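Local coordinates for ribosome maturation protein SDO1 homolog (Methanothermobacter thermautotrophicus, PDB 2WBM) that probably binds the ribosome and takes part in its maturation, as an archaeal member of the SBDS family, at residues A[129-134]-A[225-230]. Sequence-based numbering, arbitrary orientation.
Sequences AREAIN and EIPGGL
The carboxylate of E131 presents one face to the CB-CG edge of the P227 ring, which sits above it and displaced from its centre; OE1 lies 3.5 Å from P227 CB. OE2 is bridged to K127, one turn back on the same helix, and OE1 to K184 of strand 181-191. A glutamate suits the place because its chain can fold: the bend at chi2 (-69°) swings a group that starts away from P227 back beside the ring, while both oxygens stay on lysines. An alanine here would probably leave K127 and K184 without the carboxylate they share, and the P227 edge without the flat group it rests against. Proline brings a compact, greasy ring, whose CB also reaches 3.2 Å from R130 O. That carbonyl takes a weak, bent hydrogen bond from G229 N (2.8 Å, 126° at the hydrogen), and A129 O receives a straighter CA-H...O contact from G229 CA at 3.1 Å. Glycine suits this place, since with the backbone as it stands a CB on G229 would run into these two carbonyl oxygens. G228 is small for a like reason: I133 CG2 packs on its CA at 3.6 Å, where a side chain would collide. Further out, the aliphatic stem of R130 runs alongside L230, CG to CD1 at 3.9 Å, and L230 also touches F206. Backbone carbonyls at the last turn of helix 110-131 thus meet a glycine-rich 3-10 turn, closed by L230 N bonding to P227 O, with L230 as N-cap residue of helix 231-241. This is a helix end docked on a strand-to-helix turn, joining the second SBDS domain to the C-terminal, ferredoxin-like domain, whose sheet strand 132-133 extends by pairing with strand 181-191.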
# COMPACT_ATOMS: atom_id res chain seq x y z
N ALA A 129 -7.75 3.77 -8.29
CA ALA A 129 -9.00 3.36 -8.94
C ALA A 129 -10.06 2.94 -7.91
O ALA A 129 -11.24 3.16 -8.13
CB ALA A 129 -8.76 2.22 -9.91
N ARG A 130 -9.60 2.34 -6.82
CA ARG A 130 -10.48 1.90 -5.73
C ARG A 130 -11.08 3.08 -4.96
O ARG A 130 -12.28 3.08 -4.64
CB ARG A 130 -9.67 0.99 -4.81
CG ARG A 130 -10.26 0.58 -3.48
CD ARG A 130 -9.17 -0.21 -2.73
NE ARG A 130 -8.59 -1.27 -3.57
CZ ARG A 130 -7.29 -1.54 -3.69
NH1 ARG A 130 -6.37 -0.84 -3.03
NH2 ARG A 130 -6.89 -2.52 -4.49
N GLU A 131 -10.26 4.09 -4.67
CA GLU A 131 -10.70 5.16 -3.76
C GLU A 131 -11.33 6.35 -4.47
O GLU A 131 -12.07 7.11 -3.85
CB GLU A 131 -9.53 5.65 -2.88
CG GLU A 131 -8.84 4.56 -2.05
CD GLU A 131 -9.71 4.00 -0.91
OE1 GLU A 131 -10.70 4.64 -0.49
OE2 GLU A 131 -9.38 2.90 -0.43
N ALA A 132 -11.04 6.50 -5.76
CA ALA A 132 -11.38 7.73 -6.47
C ALA A 132 -12.75 7.73 -7.13
O ALA A 132 -13.29 6.67 -7.48
CB ALA A 132 -10.32 8.06 -7.50
N ILE A 133 -13.31 8.92 -7.29
CA ILE A 133 -14.43 9.14 -8.19
C ILE A 133 -14.11 10.32 -9.10
O ILE A 133 -13.18 11.08 -8.83
CB ILE A 133 -15.75 9.43 -7.45
CG1 ILE A 133 -15.64 10.72 -6.62
CG2 ILE A 133 -16.17 8.21 -6.61
CD1 ILE A 133 -16.99 11.33 -6.23
N ASN A 134 -14.88 10.44 -10.17
CA ASN A 134 -14.92 11.63 -10.99
C ASN A 134 -15.93 12.54 -10.29
O ASN A 134 -17.11 12.22 -10.26
CB ASN A 134 -15.40 11.25 -12.39
CG ASN A 134 -15.48 12.43 -13.34
OD1 ASN A 134 -15.63 13.58 -12.92
ND2 ASN A 134 -15.41 12.15 -14.63
N GLU A 225 -21.00 1.90 3.36
CA GLU A 225 -20.05 2.92 2.94
C GLU A 225 -18.89 2.21 2.26
O GLU A 225 -18.25 1.34 2.87
CB GLU A 225 -19.58 3.75 4.14
CG GLU A 225 -18.56 4.81 3.80
CD GLU A 225 -18.38 5.80 4.94
OE1 GLU A 225 -19.23 6.70 5.10
OE2 GLU A 225 -17.38 5.67 5.67
N ILE A 226 -18.63 2.56 1.01
CA ILE A 226 -17.55 1.95 0.24
C ILE A 226 -16.62 3.02 -0.34
O ILE A 226 -17.03 4.17 -0.53
CB ILE A 226 -18.08 1.05 -0.90
CG1 ILE A 226 -18.92 1.85 -1.92
CG2 ILE A 226 -18.93 -0.11 -0.32
CD1 ILE A 226 -19.18 1.11 -3.23
N PRO A 227 -15.35 2.64 -0.63
CA PRO A 227 -14.49 3.50 -1.44
C PRO A 227 -15.22 3.78 -2.74
O PRO A 227 -15.80 2.87 -3.33
CB PRO A 227 -13.26 2.61 -1.68
CG PRO A 227 -13.19 1.79 -0.44
CD PRO A 227 -14.63 1.43 -0.18
N GLY A 228 -15.23 5.03 -3.17
CA GLY A 228 -16.07 5.42 -4.30
C GLY A 228 -15.78 4.73 -5.62
O GLY A 228 -16.67 4.61 -6.47
N GLY A 229 -14.54 4.29 -5.81
CA GLY A 229 -14.14 3.65 -7.06
C GLY A 229 -14.63 2.22 -7.20
O GLY A 229 -14.45 1.61 -8.26
N LEU A 230 -15.24 1.68 -6.14
CA LEU A 230 -15.72 0.29 -6.12
C LEU A 230 -17.22 0.13 -6.42
O LEU A 230 -17.76 -0.98 -6.29
CB LEU A 230 -15.40 -0.38 -4.78
CG LEU A 230 -13.91 -0.62 -4.53
CD1 LEU A 230 -13.69 -1.20 -3.16
CD2 LEU A 230 -13.30 -1.51 -5.60